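Local coordinates for uncharacterized protein MJ1062 (Methanocaldococcus jannaschii, PDB 3EO4), which is of unknown function but carries, in this C-terminal piece of a longer chain, a GNAT-type acetyltransferase domain that probably transfers acyl groups, at residues 12-23 against 64-72. Sequence-based numbering, arbitrary orientation. Where two conformers were deposited one is given.
Sequences SKIIIRQITDND and DWIILLREN
I16 sets its CD1 methyl over one face of the W65 indole, 3.4 Å from the centroid of the five-membered ring and only 6° off its normal, a CH-pi contact. The torsion behind it is chi1 63°, with CG1 of I16 wedged between backbone N and carbonyl carbon. Beneath these side chains strands 13-18 and 63-71 run antiparallel, laced by paired backbone bonds between K13 and R70, I15 and L68, and R17 and I66; the one from L68 N to I15 O is 2.7 Å long and nearly straight.

The tight packing on the other face centres on R17. Its guanidinium lies over I66, with NH1 3.5 Å from I66 CG1, while NH1 and NH2 grip the D23 carboxylate end-on, one nitrogen to each oxygen. NH1 also reaches Q18 O at 2.7 Å; all three acceptors lie close to the guanidinium plane, which fixes the rotation of the group and ties the strand to the turn after it. A leucine in place of R17 would probably leave the D23 carboxylate without its main counter-charge and that turn less firmly anchored.

Toward S12 and E71 the contact thins: I15 CD1 only brushes R70 NH2 at 3.7 Å, the S12 OG bond to R70 O is weak, and K13 turns its amine to N4.

In the GNAT sheet, strand 13-18 lies between strands 4-6 and 63-71, and strand 74-84 flanks the latter. Helix 107-121 packs under I14, W65 and I67, its W118 meeting W65 edge-to-face, and helix 49-58 brings W56 against I19.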
loop_
_atom_site.group_PDB
_atom_site.type_symbol
_atom_site.label_atom_id
_atom_site.label_comp_id
_atom_site.label_asym_id
_atom_site.label_seq_id
_atom_site.Cartn_x
_atom_site.Cartn_y
_atom_site.Cartn_z
ATOM N N SER A 12 -21.881 7.593 -5.134
ATOM C CA SER A 12 -20.509 7.173 -5.445
ATOM C C SER A 12 -20.102 7.312 -6.918
ATOM O O SER A 12 -20.928 7.236 -7.825
ATOM C CB SER A 12 -20.214 5.756 -4.933
ATOM O OG SER A 12 -20.047 5.773 -3.521
ATOM N N LYS A 13 -18.808 7.513 -7.131
ATOM C CA LYS A 13 -18.298 7.936 -8.406
ATOM C C LYS A 13 -16.859 7.498 -8.497
ATOM O O LYS A 13 -16.117 7.565 -7.521
ATOM C CB LYS A 13 -18.393 9.453 -8.511
ATOM C CG LYS A 13 -18.250 9.990 -9.901
ATOM C CD LYS A 13 -18.923 11.338 -10.003
ATOM C CE LYS A 13 -18.377 12.143 -11.170
ATOM N NZ LYS A 13 -18.514 11.414 -12.475
ATOM N N ILE A 14 -16.488 7.017 -9.672
ATOM C CA ILE A 14 -15.111 6.665 -9.992
ATOM C C ILE A 14 -14.545 7.754 -10.886
ATOM O O ILE A 14 -15.154 8.117 -11.884
ATOM C CB ILE A 14 -15.032 5.341 -10.746
ATOM C CG1 ILE A 14 -15.338 4.161 -9.807
ATOM C CG2 ILE A 14 -13.654 5.164 -11.357
ATOM C CD1 ILE A 14 -16.793 3.846 -9.637
ATOM N N ILE A 15 -13.375 8.264 -10.508
ATOM C CA ILE A 15 -12.610 9.219 -11.293
ATOM C C ILE A 15 -11.215 8.623 -11.482
ATOM O O ILE A 15 -10.694 7.912 -10.596
ATOM C CB ILE A 15 -12.519 10.560 -10.547
ATOM C CG1 ILE A 15 -13.927 11.105 -10.284
ATOM C CG2 ILE A 15 -11.728 11.590 -11.346
ATOM C CD1 ILE A 15 -14.214 11.431 -8.824
ATOM N N ILE A 16 -10.614 8.873 -12.638
ATOM C CA ILE A 16 -9.230 8.518 -12.829
ATOM C C ILE A 16 -8.439 9.787 -13.141
ATOM O O ILE A 16 -8.942 10.666 -13.845
ATOM C CB ILE A 16 -9.037 7.445 -13.917
ATOM C CG1 ILE A 16 -9.485 7.944 -15.293
ATOM C CG2 ILE A 16 -9.756 6.159 -13.533
ATOM C CD1 ILE A 16 -8.864 7.160 -16.423
ATOM N N ARG A 17 -7.241 9.901 -12.566
ATOM C CA ARG A 17 -6.362 11.048 -12.801
ATOM C C ARG A 17 -4.936 10.525 -12.968
ATOM O O ARG A 17 -4.576 9.475 -12.384
ATOM C CB ARG A 17 -6.439 12.070 -11.656
ATOM C CG ARG A 17 -5.971 11.541 -10.282
ATOM C CD ARG A 17 -5.095 12.556 -9.499
ATOM N NE ARG A 17 -4.627 11.994 -8.222
ATOM C CZ ARG A 17 -3.458 11.358 -8.019
ATOM N NH1 ARG A 17 -2.586 11.183 -9.011
ATOM N NH2 ARG A 17 -3.159 10.893 -6.802
ATOM N N GLN A 18 -4.116 11.225 -13.751
ATOM C CA GLN A 18 -2.758 10.712 -13.975
ATOM C C GLN A 18 -1.986 10.618 -12.669
ATOM O O GLN A 18 -2.212 11.376 -11.709
ATOM C CB GLN A 18 -1.954 11.448 -15.068
ATOM C CG GLN A 18 -2.183 12.939 -15.159
ATOM C CD GLN A 18 -1.179 13.681 -16.069
ATOM O OE1 GLN A 18 -1.144 14.925 -16.077
ATOM N NE2 GLN A 18 -0.361 12.940 -16.817
ATOM N N ILE A 19 -1.111 9.624 -12.641
ATOM C CA ILE A 19 -0.235 9.353 -11.528
ATOM C C ILE A 19 0.806 10.440 -11.421
ATOM O O ILE A 19 1.079 11.145 -12.377
ATOM C CB ILE A 19 0.488 7.992 -11.754
ATOM C CG1 ILE A 19 1.071 7.453 -10.444
ATOM C CG2 ILE A 19 1.544 8.108 -12.876
ATOM C CD1 ILE A 19 1.286 5.930 -10.451
ATOM N N THR A 20 1.429 10.492 -10.257
ATOM C CA THR A 20 2.384 11.508 -9.855
ATOM C C THR A 20 3.468 10.814 -9.042
ATOM O O THR A 20 3.198 9.747 -8.463
ATOM C CB THR A 20 1.605 12.510 -8.965
ATOM O OG1 THR A 20 1.215 13.626 -9.759
ATOM C CG2 THR A 20 2.385 12.989 -7.829
ATOM N N ASP A 21 4.654 11.423 -8.945
ATOM C CA ASP A 21 5.781 10.937 -8.122
ATOM C C ASP A 21 5.340 10.560 -6.732
ATOM O O ASP A 21 5.836 9.613 -6.127
ATOM C CB ASP A 21 6.842 12.033 -7.964
ATOM C CG ASP A 21 7.839 12.048 -9.093
ATOM O OD1 ASP A 21 7.620 11.308 -10.070
ATOM O OD2 ASP A 21 8.840 12.792 -9.009
ATOM N N ASN A 22 4.431 11.372 -6.204
ATOM C CA ASN A 22 3.926 11.214 -4.836
ATOM C C ASN A 22 3.121 9.930 -4.600
ATOM O O ASN A 22 2.967 9.493 -3.454
ATOM C CB ASN A 22 3.105 12.445 -4.432
ATOM C CG ASN A 22 3.923 13.730 -4.462
ATOM O OD1 ASN A 22 4.973 13.839 -3.811
ATOM N ND2 ASN A 22 3.454 14.715 -5.237
ATOM N N ASP A 23 2.619 9.329 -5.677
ATOM C CA ASP A 23 1.770 8.131 -5.608
ATOM C C ASP A 23 2.599 6.859 -5.635
ATOM O O ASP A 23 2.062 5.764 -5.492
ATOM C CB ASP A 23 0.793 8.094 -6.798
ATOM C CG ASP A 23 -0.192 9.285 -6.816
ATOM O OD1 ASP A 23 -0.370 9.929 -7.883
ATOM O OD2 ASP A 23 -0.775 9.584 -5.768
ATOM N N ASP A 64 -0.285 6.000 -16.953
ATOM C CA ASP A 64 -0.790 5.385 -15.730
ATOM C C ASP A 64 -1.696 6.347 -14.990
ATOM O O ASP A 64 -1.401 7.545 -14.882
ATOM C CB ASP A 64 0.366 5.001 -14.811
ATOM C CG ASP A 64 1.242 3.933 -15.403
ATOM O OD1 ASP A 64 1.052 2.747 -15.043
ATOM O OD2 ASP A 64 2.119 4.281 -16.228
ATOM N N TRP A 65 -2.810 5.831 -14.493
ATOM C CA TRP A 65 -3.740 6.642 -13.701
ATOM C C TRP A 65 -3.879 6.033 -12.310
ATOM O O TRP A 65 -3.689 4.834 -12.113
ATOM C CB TRP A 65 -5.136 6.685 -14.327
ATOM C CG TRP A 65 -5.330 7.355 -15.657
ATOM C CD1 TRP A 65 -5.768 8.646 -15.870
ATOM C CD2 TRP A 65 -5.211 6.757 -16.969
ATOM N NE1 TRP A 65 -5.890 8.890 -17.222
ATOM C CE2 TRP A 65 -5.564 7.753 -17.918
ATOM C CE3 TRP A 65 -4.821 5.491 -17.432
ATOM C CZ2 TRP A 65 -5.531 7.523 -19.310
ATOM C CZ3 TRP A 65 -4.795 5.256 -18.825
ATOM C CH2 TRP A 65 -5.146 6.270 -19.744
ATOM N N ILE A 66 -4.201 6.884 -11.347
ATOM C CA ILE A 66 -4.717 6.470 -10.069
ATOM C C ILE A 66 -6.240 6.486 -10.191
ATOM O O ILE A 66 -6.820 7.420 -10.765
ATOM C CB ILE A 66 -4.317 7.495 -8.957
ATOM C CG1 ILE A 66 -2.794 7.678 -8.916
ATOM C CG2 ILE A 66 -4.817 7.059 -7.606
ATOM C CD1 ILE A 66 -2.037 6.362 -8.638
ATOM N N ILE A 67 -6.872 5.473 -9.613
ATOM C CA ILE A 67 -8.329 5.374 -9.543
ATOM C C ILE A 67 -8.811 5.984 -8.224
ATOM O O ILE A 67 -8.387 5.574 -7.154
ATOM C CB ILE A 67 -8.777 3.903 -9.606
ATOM C CG1 ILE A 67 -8.180 3.204 -10.845
ATOM C CG2 ILE A 67 -10.303 3.813 -9.519
ATOM C CD1 ILE A 67 -8.294 1.684 -10.816
ATOM N N LEU A 68 -9.690 6.967 -8.315
ATOM C CA LEU A 68 -10.208 7.633 -7.154
ATOM C C LEU A 68 -11.641 7.206 -6.943
ATOM O O LEU A 68 -12.404 7.142 -7.889
ATOM C CB LEU A 68 -10.171 9.125 -7.398
ATOM C CG LEU A 68 -8.928 9.970 -7.083
ATOM C CD1 LEU A 68 -7.616 9.223 -7.033
ATOM C CD2 LEU A 68 -8.864 11.208 -8.002
ATOM N N LEU A 69 -12.014 6.903 -5.708
ATOM C CA LEU A 69 -13.389 6.566 -5.402
ATOM C C LEU A 69 -13.947 7.711 -4.570
ATOM O O LEU A 69 -13.364 8.085 -3.558
ATOM C CB LEU A 69 -13.505 5.219 -4.663
ATOM C CG LEU A 69 -14.886 4.912 -4.045
ATOM C CD1 LEU A 69 -16.004 4.723 -5.089
ATOM C CD2 LEU A 69 -14.858 3.727 -3.124
ATOM N N ARG A 70 -15.068 8.263 -5.027
ATOM C CA ARG A 70 -15.757 9.311 -4.317
ATOM C C ARG A 70 -16.920 8.660 -3.600
ATOM O O ARG A 70 -17.772 8.007 -4.210
ATOM C CB ARG A 70 -16.277 10.402 -5.262
ATOM C CG ARG A 70 -16.940 11.556 -4.527
ATOM C CD ARG A 70 -17.580 12.550 -5.478
ATOM N NE ARG A 70 -16.613 13.085 -6.445
ATOM C CZ ARG A 70 -15.929 14.219 -6.279
ATOM N NH1 ARG A 70 -16.085 14.948 -5.174
ATOM N NH2 ARG A 70 -15.078 14.625 -7.220
ATOM N N GLU A 71 -16.944 8.836 -2.295
ATOM C CA GLU A 71 -17.922 8.191 -1.460
ATOM C C GLU A 71 -18.183 9.118 -0.301
ATOM O O GLU A 71 -17.242 9.658 0.271
ATOM C CB GLU A 71 -17.303 6.907 -0.985
ATOM C CG GLU A 71 -18.105 6.108 -0.048
ATOM C CD GLU A 71 -17.508 4.728 0.008
ATOM O OE1 GLU A 71 -17.550 4.029 -1.041
ATOM O OE2 GLU A 71 -16.958 4.380 1.078
ATOM N N ASN A 72 -19.461 9.305 0.027
ATOM C CA ASN A 72 -19.894 10.357 0.971
ATOM C C ASN A 72 -19.311 11.681 0.520
ATOM O O ASN A 72 -18.962 12.544 1.325
ATOM C CB ASN A 72 -19.468 10.019 2.398
ATOM C CG ASN A 72 -20.116 8.754 2.897
ATOM O OD1 ASN A 72 -21.327 8.732 3.127
ATOM N ND2 ASN A 72 -19.333 7.691 3.052
#